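Local coordinates for protein tRNA (guanine-N(1)-)-methyltransferase (Corynebacterium diphtheriae, PDB 7KFF) that probably methylates N1 of the guanine at position 37 of tRNA, using S-adenosyl-methionine as methyl donor and leaving S-adenosyl-homocysteine as by-product, at residues Pro147-Trp156 against Arg185-Asp193. Residues are numbered along the deposited sequence; the frame is centred on the assembly and turned at random.
Sequences PFTQEDARAW and RVREVSIGD. With SAH (S-adenosyl-L-homocysteine), chain C.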
loop_
_atom_site.group_PDB
_atom_site.type_symbol
_atom_site.label_atom_id
_atom_site.label_comp_id
_atom_site.label_asym_id
_atom_site.label_seq_id
_atom_site.Cartn_x
_atom_site.Cartn_y
_atom_site.Cartn_z
ATOM N N PRO A 147 -3.558 10.243 4.766
ATOM C CA PRO A 147 -2.688 9.062 4.724
ATOM C C PRO A 147 -2.987 8.046 5.805
ATOM O O PRO A 147 -3.202 8.395 6.963
ATOM C CB PRO A 147 -1.286 9.647 4.929
ATOM C CG PRO A 147 -1.397 11.049 4.454
ATOM C CD PRO A 147 -2.776 11.494 4.820
ATOM N N PHE A 148 -2.954 6.771 5.413
ATOM C CA PHE A 148 -2.984 5.672 6.370
ATOM C C PHE A 148 -1.705 5.681 7.201
ATOM O O PHE A 148 -0.592 5.716 6.657
ATOM C CB PHE A 148 -3.080 4.351 5.587
ATOM C CG PHE A 148 -3.241 3.114 6.440
ATOM C CD1 PHE A 148 -4.124 3.083 7.517
ATOM C CD2 PHE A 148 -2.510 1.967 6.150
ATOM C CE1 PHE A 148 -4.277 1.953 8.270
ATOM C CE2 PHE A 148 -2.666 0.834 6.920
ATOM C CZ PHE A 148 -3.534 0.827 7.966
ATOM N N THR A 149 -1.862 5.614 8.522
ATOM C CA THR A 149 -0.740 5.635 9.449
ATOM C C THR A 149 -0.845 4.444 10.392
ATOM O O THR A 149 -1.888 3.801 10.532
ATOM C CB THR A 149 -0.721 6.919 10.298
ATOM O OG1 THR A 149 -1.854 6.885 11.168
ATOM C CG2 THR A 149 -0.704 8.177 9.446
ATOM N N GLN A 150 0.258 4.164 11.070
ATOM C CA GLN A 150 0.239 3.107 12.073
ATOM C C GLN A 150 -0.715 3.448 13.212
ATOM O O GLN A 150 -1.306 2.550 13.819
ATOM C CB GLN A 150 1.644 2.806 12.590
ATOM C CG GLN A 150 1.741 1.537 13.407
ATOM C CD GLN A 150 1.412 0.283 12.620
ATOM O OE1 GLN A 150 1.513 0.260 11.387
ATOM N NE2 GLN A 150 0.963 -0.754 13.321
ATOM N N GLU A 151 -0.870 4.732 13.526
ATOM C CA GLU A 151 -1.860 5.127 14.520
ATOM C C GLU A 151 -3.269 4.759 14.069
ATOM O O GLU A 151 -4.082 4.290 14.877
ATOM C CB GLU A 151 -1.760 6.629 14.769
ATOM C CG GLU A 151 -2.652 7.159 15.874
ATOM C CD GLU A 151 -2.327 8.597 16.237
ATOM O OE1 GLU A 151 -2.640 9.499 15.434
ATOM O OE2 GLU A 151 -1.747 8.820 17.321
ATOM N N ASP A 152 -3.587 4.979 12.789
ATOM C CA ASP A 152 -4.871 4.521 12.262
ATOM C C ASP A 152 -5.019 3.017 12.460
ATOM O O ASP A 152 -6.082 2.532 12.858
ATOM C CB ASP A 152 -4.987 4.779 10.754
ATOM C CG ASP A 152 -5.139 6.229 10.366
ATOM O OD1 ASP A 152 -5.735 7.024 11.112
ATOM O OD2 ASP A 152 -4.658 6.540 9.250
ATOM N N ALA A 153 -3.953 2.255 12.168
ATOM C CA ALA A 153 -4.044 0.807 12.298
ATOM C C ALA A 153 -4.371 0.413 13.731
ATOM O O ALA A 153 -5.223 -0.449 13.978
ATOM C CB ALA A 153 -2.750 0.148 11.824
ATOM N N ARG A 154 -3.725 1.061 14.698
ATOM C CA ARG A 154 -4.018 0.774 16.101
ATOM C C ARG A 154 -5.459 1.122 16.427
ATOM O O ARG A 154 -6.164 0.339 17.058
ATOM C CB ARG A 154 -3.067 1.533 17.034
ATOM C CG ARG A 154 -1.641 1.030 16.996
ATOM C CD ARG A 154 -0.823 1.532 18.158
ATOM N NE ARG A 154 -0.548 2.967 18.108
ATOM C CZ ARG A 154 0.438 3.516 17.397
ATOM N NH1 ARG A 154 1.234 2.752 16.666
ATOM N NH2 ARG A 154 0.599 4.829 17.402
ATOM N N ALA A 155 -5.897 2.324 16.050
ATOM C CA ALA A 155 -7.283 2.710 16.308
ATOM C C ALA A 155 -8.259 1.690 15.724
ATOM O O ALA A 155 -9.191 1.232 16.397
ATOM C CB ALA A 155 -7.569 4.094 15.720
ATOM N N TRP A 156 -8.060 1.334 14.457
ATOM C CA TRP A 156 -9.039 0.511 13.761
ATOM C C TRP A 156 -9.010 -0.940 14.227
ATOM O O TRP A 156 -10.002 -1.647 14.039
ATOM C CB TRP A 156 -8.859 0.630 12.253
ATOM C CG TRP A 156 -9.060 2.053 11.781
ATOM C CD1 TRP A 156 -9.686 3.064 12.465
ATOM C CD2 TRP A 156 -8.593 2.632 10.555
ATOM N NE1 TRP A 156 -9.653 4.231 11.725
ATOM C CE2 TRP A 156 -8.977 3.989 10.556
ATOM C CE3 TRP A 156 -7.907 2.126 9.446
ATOM C CZ2 TRP A 156 -8.673 4.847 9.509
ATOM C CZ3 TRP A 156 -7.612 2.983 8.397
ATOM C CH2 TRP A 156 -7.985 4.336 8.446
ATOM N N ARG A 185 -19.409 6.160 10.492
ATOM C CA ARG A 185 -18.252 7.045 10.620
ATOM C C ARG A 185 -17.409 6.852 9.368
ATOM O O ARG A 185 -17.032 5.719 9.072
ATOM C CB ARG A 185 -17.465 6.689 11.874
ATOM C CG ARG A 185 -18.151 7.142 13.171
ATOM C CD ARG A 185 -17.473 6.560 14.436
ATOM N NE ARG A 185 -17.656 5.115 14.494
ATOM C CZ ARG A 185 -16.689 4.202 14.471
ATOM N NH1 ARG A 185 -15.408 4.548 14.436
ATOM N NH2 ARG A 185 -17.005 2.918 14.482
ATOM N N VAL A 186 -17.155 7.916 8.603
ATOM C CA VAL A 186 -16.567 7.799 7.271
ATOM C C VAL A 186 -15.146 8.342 7.288
ATOM O O VAL A 186 -14.907 9.448 7.781
ATOM C CB VAL A 186 -17.413 8.526 6.211
ATOM C CG1 VAL A 186 -16.801 8.395 4.832
ATOM C CG2 VAL A 186 -18.831 7.989 6.221
ATOM N N ARG A 187 -14.215 7.577 6.717
ATOM C CA ARG A 187 -12.838 8.009 6.538
ATOM C C ARG A 187 -12.397 7.704 5.113
ATOM O O ARG A 187 -12.414 6.550 4.680
ATOM C CB ARG A 187 -11.925 7.308 7.549
ATOM C CG ARG A 187 -10.461 7.412 7.228
ATOM C CD ARG A 187 -9.829 8.839 7.406
ATOM N NE ARG A 187 -8.430 8.732 7.014
ATOM C CZ ARG A 187 -7.450 8.321 7.810
ATOM N NH1 ARG A 187 -6.235 8.121 7.340
ATOM N NH2 ARG A 187 -7.695 8.128 9.088
ATOM N N GLU A 188 -11.972 8.726 4.398
ATOM C CA GLU A 188 -11.254 8.580 3.137
ATOM C C GLU A 188 -9.777 8.408 3.454
ATOM O O GLU A 188 -9.235 9.132 4.291
ATOM C CB GLU A 188 -11.460 9.824 2.271
ATOM C CG GLU A 188 -12.886 9.924 1.686
ATOM C CD GLU A 188 -13.187 11.260 1.040
ATOM O OE1 GLU A 188 -13.118 12.299 1.733
ATOM O OE2 GLU A 188 -13.509 11.285 -0.161
ATOM N N VAL A 189 -9.140 7.411 2.836
ATOM C CA VAL A 189 -7.802 7.009 3.260
ATOM C C VAL A 189 -6.937 6.673 2.051
ATOM O O VAL A 189 -7.325 5.862 1.201
ATOM C CB VAL A 189 -7.857 5.832 4.259
ATOM C CG1 VAL A 189 -8.720 4.685 3.760
ATOM C CG2 VAL A 189 -6.463 5.340 4.612
ATOM N N SER A 190 -5.763 7.286 1.990
ATOM C CA SER A 190 -4.768 6.956 0.987
ATOM C C SER A 190 -3.701 6.055 1.596
ATOM O O SER A 190 -3.223 6.312 2.705
ATOM C CB SER A 190 -4.072 8.217 0.487
ATOM O OG SER A 190 -3.049 7.806 -0.407
ATOM N N ILE A 191 -3.281 5.024 0.857
ATOM C CA ILE A 191 -2.179 4.195 1.354
ATOM C C ILE A 191 -0.799 4.745 0.994
ATOM O O ILE A 191 0.215 4.222 1.484
ATOM C CB ILE A 191 -2.327 2.691 1.017
ATOM C CG1 ILE A 191 -2.271 2.451 -0.501
ATOM C CG2 ILE A 191 -3.587 2.142 1.657
ATOM C CD1 ILE A 191 -1.962 1.014 -0.864
ATOM N N GLY A 192 -0.728 5.796 0.184
ATOM C CA GLY A 192 0.548 6.402 -0.152
ATOM C C GLY A 192 0.411 7.320 -1.338
ATOM O O GLY A 192 -0.631 7.359 -2.006
ATOM N N ASP A 193 1.501 8.035 -1.620
ATOM C CA ASP A 193 1.490 9.084 -2.646
ATOM C C ASP A 193 1.848 8.484 -4.010
ATOM O O ASP A 193 2.877 8.767 -4.626
ATOM C CB ASP A 193 2.422 10.237 -2.274
ATOM C CG ASP A 193 1.916 11.077 -1.097
ATOM O OD1 ASP A 193 0.808 10.842 -0.568
ATOM O OD2 ASP A 193 2.645 12.024 -0.717
HETATM N N SAH C . -8.232 10.213 -11.009
HETATM C CA SAH C . -8.006 9.684 -9.679
HETATM C CB SAH C . -7.669 8.218 -9.844
HETATM C CG SAH C . -8.623 7.251 -9.167
HETATM S SD SAH C . -7.699 5.728 -9.116
HETATM C C SAH C . -6.868 10.352 -8.926
HETATM O O SAH C . -5.716 10.312 -9.352
HETATM O OXT SAH C . -7.082 10.922 -7.857
HETATM C "C5'" SAH C . -9.084 4.619 -8.893
HETATM C "C4'" SAH C . -9.292 4.158 -7.465
HETATM O "O4'" SAH C . -8.159 3.435 -6.986
HETATM C "C3'" SAH C . -9.546 5.240 -6.403
HETATM O "O3'" SAH C . -10.835 5.732 -6.471
HETATM C "C2'" SAH C . -9.218 4.464 -5.127
HETATM O "O2'" SAH C . -10.272 3.603 -4.768
HETATM C "C1'" SAH C . -8.047 3.622 -5.586
HETATM N N9 SAH C . -6.747 4.267 -5.322
HETATM C C8 SAH C . -5.857 4.767 -6.247
HETATM N N7 SAH C . -4.754 5.199 -5.610
HETATM C C5 SAH C . -4.940 5.000 -4.275
HETATM C C6 SAH C . -4.155 5.257 -3.161
HETATM N N6 SAH C . -2.938 5.835 -3.215
HETATM N N1 SAH C . -4.650 4.915 -1.923
HETATM C C2 SAH C . -5.882 4.317 -1.805
HETATM N N3 SAH C . -6.658 4.048 -2.892
HETATM C C4 SAH C . -6.182 4.394 -4.095
HETATM O O HOH W 1 -0.069 6.300 3.938
#
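Pro-147 pairs in parallel with Ser-190 at the edge of the sheet, their CA atoms 4.8 Å apart, and Phe-148 N donates a nearly straight hydrogen bond of 2.8 Å to Ser-190 O. The chain then leaves the sheet and turns into helix 150-156, whose N-to-C direction makes 137° with that of strand 185-190. Arg-187 reaches across to this helix. Its CG lies anti to the backbone N (chi1 165°) and the chain bends at the next bond, which brings the guanidinium end-on to the carboxylate of Asp-152: NH1 bonds OD2 at 2.9 Å and NH2 bonds OD1 at 3.0 Å. The two planes are 60° apart, and both oxygens are met from above the carboxylate plane. Asp-152 OD2 also accepts from Thr-149 N, on the opposite face, while Asp-152 N donates to Thr-149 OG1, so the carboxylate that closes this capping box is also the one held by Arg-187. The parallel sheet is that of the SPOUT methyltransferase fold, in which a trefoil knot characteristically shapes the cofactor site. Arg-187 NE bonds Glu-188 O and NH1 also bonds Ala-146 O. The Trp-156 side chain crosses that of Arg-187 at about a right angle, CZ2 3.4 Å from NH2 and CH2 over one guanidinium face, offset toward its rim; the two planes are oblique. Two residues along the strand, Val-189 CG2 touches Phe-148 CB at 3.7 Å and lies at the edge of the Trp-156 ring. Strand 185-190 runs into the cofactor site, where Ile-191 N donates to N1 of the S-adenosyl-homocysteine adenine at 3.1 Å. Ser-190 OG accepts from Gly-192 N in an ST turn, and Gly-192 O receives a weak bond from adenine N6. On the dimer side, the Phe-148 ring meets Tyr-194 of the second subunit, whose hydroxyl is hydrogen-bonded to Ile-191 O.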